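Long-range contact in glycine betaine/carnitine/choline ABC transporter (Staphylococcus aureus subsp. aureus Mu50, PDB 3O66), which probably binds glycine betaine, carnitine or choline as the substrate-binding component of an ABC importer: residues S140-M152 against L185-S197. Sequence-based numbering, arbitrary orientation.
Sequences SKDLRLGMDSSWM and LNTEKLDVALGYS
The edge of the Arg144 guanidinium faces Asp191 and Glu188 O; Lys189 O lies over one face, offset toward the rim. Arg144 NE donates to Asp191 OD2 at 3.1 Å and Arg144 NH2 to Asp191 OD1 at 3.0 Å, both almost straight. The acceptors lie in the guanidinium plane, but the carboxylate is turned 51° against it, and both its oxygens are met from above. A bend at chi3 (-64°) brings the guanidinium back to this salt bridge. Glu188 O, from the Schellman turn ending helix 181-186, takes weak bonds from Arg144 NH1 and NH2. Asp191 OD2 also accepts a bond from Arg144 N at 2.8 Å, through its anti lone pair. At the Trp151 ring, Leu194 CD2 sits over one face, 3.5 Å from the six-membered ring centroid, a CH-pi contact. Leu145 CD1 packs on Val192 CG1. Leu190 CD1 and CD2 both lie against the Gly146 backbone. The strands run parallel: Gly146 N donates to Val192 O, and Leu194 N to Gly146 O. A water links Asp148 N to Leu194 O. The sheet is that of one lobe of a periplasmic-binding-protein fold. Strand 172-176 flanks 144-148, strand 116-120 flanks 192-196, and helix 159-166 packs on Met147 and Trp151.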
loop_
_atom_site.group_PDB
_atom_site.type_symbol
_atom_site.label_atom_id
_atom_site.label_comp_id
_atom_site.label_asym_id
_atom_site.label_seq_id
_atom_site.Cartn_x
_atom_site.Cartn_y
_atom_site.Cartn_z
ATOM N N SER A 140 -0.935 -11.297 25.604
ATOM C CA SER A 140 0.333 -11.134 24.878
ATOM C C SER A 140 1.513 -11.836 25.579
ATOM O O SER A 140 2.416 -12.349 24.915
ATOM C CB SER A 140 0.595 -9.644 24.595
ATOM O OG SER A 140 0.798 -8.917 25.803
ATOM N N LYS A 141 1.446 -11.928 26.909
ATOM C CA LYS A 141 2.494 -12.542 27.729
ATOM C C LYS A 141 2.713 -14.006 27.386
ATOM O O LYS A 141 3.784 -14.544 27.621
ATOM C CB LYS A 141 2.181 -12.412 29.221
ATOM C CG LYS A 141 0.862 -13.071 29.626
ATOM C CD LYS A 141 0.501 -12.800 31.075
ATOM C CE LYS A 141 -1.001 -13.018 31.293
ATOM N NZ LYS A 141 -1.335 -12.951 32.757
ATOM N N ASP A 142 1.691 -14.640 26.832
ATOM C CA ASP A 142 1.756 -16.053 26.486
ATOM C C ASP A 142 1.890 -16.269 24.975
ATOM O O ASP A 142 1.824 -17.405 24.497
ATOM C CB ASP A 142 0.503 -16.770 27.031
ATOM C CG ASP A 142 0.381 -16.660 28.547
ATOM O OD1 ASP A 142 1.410 -16.816 29.253
ATOM O OD2 ASP A 142 -0.750 -16.419 29.036
ATOM N N LEU A 143 2.095 -15.192 24.224
ATOM C CA LEU A 143 2.095 -15.280 22.746
ATOM C C LEU A 143 3.490 -15.060 22.125
ATOM O O LEU A 143 4.321 -14.383 22.709
ATOM C CB LEU A 143 1.090 -14.284 22.153
ATOM C CG LEU A 143 -0.395 -14.539 22.492
ATOM C CD1 LEU A 143 -1.327 -13.463 21.905
ATOM C CD2 LEU A 143 -0.846 -15.934 22.049
ATOM N N ARG A 144 3.714 -15.635 20.943
ATOM C CA ARG A 144 4.939 -15.457 20.163
ATOM C C ARG A 144 4.680 -14.425 19.042
ATOM O O ARG A 144 3.787 -14.635 18.194
ATOM C CB ARG A 144 5.374 -16.809 19.542
ATOM C CG ARG A 144 5.646 -17.922 20.570
ATOM C CD ARG A 144 5.611 -19.318 19.915
ATOM N NE ARG A 144 4.269 -19.605 19.412
ATOM C CZ ARG A 144 3.966 -20.629 18.612
ATOM N NH1 ARG A 144 4.902 -21.483 18.229
ATOM N NH2 ARG A 144 2.714 -20.799 18.193
ATOM N N LEU A 145 5.422 -13.310 19.081
ATOM C CA LEU A 145 5.430 -12.279 18.018
ATOM C C LEU A 145 6.616 -12.420 17.033
ATOM O O LEU A 145 7.758 -12.555 17.461
ATOM C CB LEU A 145 5.469 -10.867 18.615
ATOM C CG LEU A 145 5.501 -9.660 17.659
ATOM C CD1 LEU A 145 4.230 -9.568 16.786
ATOM C CD2 LEU A 145 5.689 -8.363 18.461
ATOM N N GLY A 146 6.324 -12.374 15.736
ATOM C CA GLY A 146 7.358 -12.255 14.678
ATOM C C GLY A 146 7.245 -10.870 14.056
ATOM O O GLY A 146 6.128 -10.409 13.779
HETATM N N MSE A 147 8.383 -10.199 13.850
HETATM C CA MSE A 147 8.397 -8.887 13.179
HETATM C C MSE A 147 9.636 -8.769 12.292
HETATM O O MSE A 147 10.596 -9.515 12.484
HETATM C CB MSE A 147 8.398 -7.750 14.227
HETATM C CG MSE A 147 9.687 -7.640 14.984
HETATM SE SE MSE A 147 9.721 -8.958 16.405
HETATM C CE MSE A 147 9.354 -7.672 17.854
ATOM N N ASP A 148 9.631 -7.832 11.346
ATOM C CA ASP A 148 10.840 -7.516 10.582
ATOM C C ASP A 148 11.997 -7.191 11.533
ATOM O O ASP A 148 11.808 -6.463 12.505
ATOM C CB ASP A 148 10.638 -6.299 9.677
ATOM C CG ASP A 148 11.851 -6.037 8.803
ATOM O OD1 ASP A 148 12.060 -6.771 7.810
ATOM O OD2 ASP A 148 12.632 -5.138 9.132
ATOM N N SER A 149 13.193 -7.706 11.242
ATOM C CA SER A 149 14.374 -7.345 12.047
ATOM C C SER A 149 14.641 -5.813 12.162
ATOM O O SER A 149 15.076 -5.332 13.205
ATOM C CB SER A 149 15.632 -8.132 11.623
ATOM O OG SER A 149 15.743 -8.312 10.218
ATOM N N SER A 150 14.347 -5.042 11.121
ATOM C CA SER A 150 14.590 -3.578 11.188
ATOM C C SER A 150 13.680 -2.857 12.193
ATOM O O SER A 150 13.898 -1.687 12.505
ATOM C CB SER A 150 14.489 -2.939 9.807
ATOM N N TRP A 151 12.679 -3.569 12.717
ATOM C CA TRP A 151 11.704 -2.988 13.634
ATOM C C TRP A 151 12.089 -3.040 15.126
ATOM O O TRP A 151 11.591 -2.235 15.912
ATOM C CB TRP A 151 10.310 -3.601 13.382
ATOM C CG TRP A 151 9.196 -2.774 13.894
ATOM C CD1 TRP A 151 8.791 -1.556 13.427
ATOM C CD2 TRP A 151 8.345 -3.089 14.990
ATOM N NE1 TRP A 151 7.725 -1.097 14.161
ATOM C CE2 TRP A 151 7.430 -2.017 15.130
ATOM C CE3 TRP A 151 8.258 -4.178 15.870
ATOM C CZ2 TRP A 151 6.444 -2.001 16.119
ATOM C CZ3 TRP A 151 7.269 -4.166 16.843
ATOM C CH2 TRP A 151 6.375 -3.078 16.965
HETATM N N MSE A 152 12.975 -3.959 15.524
HETATM C CA MSE A 152 13.517 -3.949 16.901
HETATM C C MSE A 152 13.845 -2.526 17.376
HETATM O O MSE A 152 13.485 -2.136 18.497
HETATM C CB MSE A 152 14.770 -4.833 17.032
HETATM C CG MSE A 152 14.511 -6.305 17.335
HETATM SE SE MSE A 152 13.173 -6.647 18.729
HETATM C CE MSE A 152 14.115 -6.007 20.303
ATOM N N LEU A 185 3.297 -17.635 10.658
ATOM C CA LEU A 185 1.974 -17.568 11.303
ATOM C C LEU A 185 1.076 -18.740 10.849
ATOM O O LEU A 185 0.428 -19.409 11.669
ATOM C CB LEU A 185 1.346 -16.212 10.988
ATOM C CG LEU A 185 0.279 -15.527 11.816
ATOM C CD1 LEU A 185 0.615 -15.443 13.317
ATOM C CD2 LEU A 185 -0.003 -14.131 11.195
ATOM N N ASN A 186 1.077 -19.016 9.547
ATOM C CA ASN A 186 0.247 -20.066 8.981
ATOM C C ASN A 186 0.607 -21.437 9.544
ATOM O O ASN A 186 -0.280 -22.282 9.762
ATOM C CB ASN A 186 0.386 -20.069 7.466
ATOM C CG ASN A 186 -0.700 -20.877 6.773
ATOM O OD1 ASN A 186 -1.872 -20.786 7.115
ATOM N ND2 ASN A 186 -0.313 -21.630 5.759
ATOM N N THR A 187 1.899 -21.638 9.803
ATOM C CA THR A 187 2.409 -22.920 10.305
ATOM C C THR A 187 2.423 -22.971 11.828
ATOM O O THR A 187 2.840 -23.978 12.416
ATOM C CB THR A 187 3.821 -23.260 9.758
ATOM O OG1 THR A 187 4.764 -22.240 10.159
ATOM C CG2 THR A 187 3.795 -23.415 8.211
ATOM N N GLU A 188 1.942 -21.895 12.460
ATOM C CA GLU A 188 1.814 -21.809 13.915
ATOM C C GLU A 188 3.169 -21.749 14.636
ATOM O O GLU A 188 3.251 -22.075 15.840
ATOM C CB GLU A 188 0.892 -22.937 14.485
ATOM C CG GLU A 188 -0.487 -22.936 13.791
ATOM C CD GLU A 188 -1.622 -23.466 14.632
ATOM O OE1 GLU A 188 -1.615 -23.273 15.863
ATOM O OE2 GLU A 188 -2.556 -24.064 14.049
ATOM N N LYS A 189 4.216 -21.326 13.904
ATOM C CA LYS A 189 5.487 -20.959 14.528
ATOM C C LYS A 189 5.400 -19.601 15.233
ATOM O O LYS A 189 6.216 -19.307 16.097
ATOM C CB LYS A 189 6.642 -20.963 13.509
ATOM C CG LYS A 189 7.089 -22.355 13.052
ATOM C CD LYS A 189 7.715 -23.158 14.232
ATOM C CE LYS A 189 8.241 -24.547 13.799
ATOM N NZ LYS A 189 7.218 -25.385 13.066
ATOM N N LEU A 190 4.403 -18.789 14.870
ATOM C CA LEU A 190 4.112 -17.541 15.557
ATOM C C LEU A 190 2.626 -17.526 15.944
ATOM O O LEU A 190 1.816 -18.212 15.335
ATOM C CB LEU A 190 4.358 -16.334 14.632
ATOM C CG LEU A 190 5.756 -16.123 14.065
ATOM C CD1 LEU A 190 5.726 -14.995 13.061
ATOM C CD2 LEU A 190 6.763 -15.857 15.196
ATOM N N ASP A 191 2.278 -16.709 16.927
ATOM C CA ASP A 191 0.878 -16.458 17.242
ATOM C C ASP A 191 0.420 -15.132 16.650
ATOM O O ASP A 191 -0.762 -14.965 16.321
ATOM C CB ASP A 191 0.683 -16.458 18.751
ATOM C CG ASP A 191 1.102 -17.787 19.390
ATOM O OD1 ASP A 191 0.585 -18.858 18.970
ATOM O OD2 ASP A 191 1.971 -17.760 20.285
ATOM N N VAL A 192 1.361 -14.198 16.541
ATOM C CA VAL A 192 1.113 -12.840 16.034
ATOM C C VAL A 192 2.311 -12.419 15.159
ATOM O O VAL A 192 3.491 -12.712 15.500
ATOM C CB VAL A 192 0.951 -11.828 17.216
ATOM C CG1 VAL A 192 0.613 -10.421 16.695
ATOM C CG2 VAL A 192 -0.113 -12.278 18.190
ATOM N N ALA A 193 2.027 -11.727 14.046
ATOM C CA ALA A 193 3.055 -11.232 13.149
ATOM C C ALA A 193 2.794 -9.751 12.915
ATOM O O ALA A 193 1.619 -9.315 12.867
ATOM C CB ALA A 193 3.019 -11.991 11.807
ATOM N N LEU A 194 3.864 -8.976 12.822
ATOM C CA LEU A 194 3.754 -7.620 12.294
ATOM C C LEU A 194 4.111 -7.702 10.804
ATOM O O LEU A 194 5.292 -7.814 10.433
ATOM C CB LEU A 194 4.711 -6.691 13.030
ATOM C CG LEU A 194 4.587 -5.209 12.615
ATOM C CD1 LEU A 194 3.183 -4.603 12.961
ATOM C CD2 LEU A 194 5.687 -4.480 13.306
ATOM N N GLY A 195 3.104 -7.665 9.951
ATOM C CA GLY A 195 3.274 -7.941 8.490
ATOM C C GLY A 195 2.858 -6.709 7.724
ATOM O O GLY A 195 2.552 -5.699 8.333
ATOM N N TYR A 196 2.875 -6.756 6.397
ATOM C CA TYR A 196 2.298 -5.676 5.608
ATOM C C TYR A 196 0.826 -5.979 5.342
ATOM O O TYR A 196 0.467 -7.127 5.023
ATOM C CB TYR A 196 3.025 -5.571 4.274
ATOM C CG TYR A 196 4.316 -4.809 4.336
ATOM C CD1 TYR A 196 4.317 -3.418 4.559
ATOM C CD2 TYR A 196 5.537 -5.452 4.155
ATOM C CE1 TYR A 196 5.514 -2.695 4.601
ATOM C CE2 TYR A 196 6.734 -4.739 4.183
ATOM C CZ TYR A 196 6.717 -3.376 4.419
ATOM O OH TYR A 196 7.905 -2.686 4.448
ATOM N N SER A 197 -0.011 -4.960 5.440
ATOM C CA SER A 197 -1.475 -5.152 5.446
ATOM C C SER A 197 -2.094 -5.536 4.103
ATOM O O SER A 197 -3.289 -5.839 4.057
ATOM C CB SER A 197 -2.143 -3.883 5.970
ATOM O OG SER A 197 -1.849 -2.817 5.074
HETATM O O HOH W 1 7.424 -6.170 10.864
#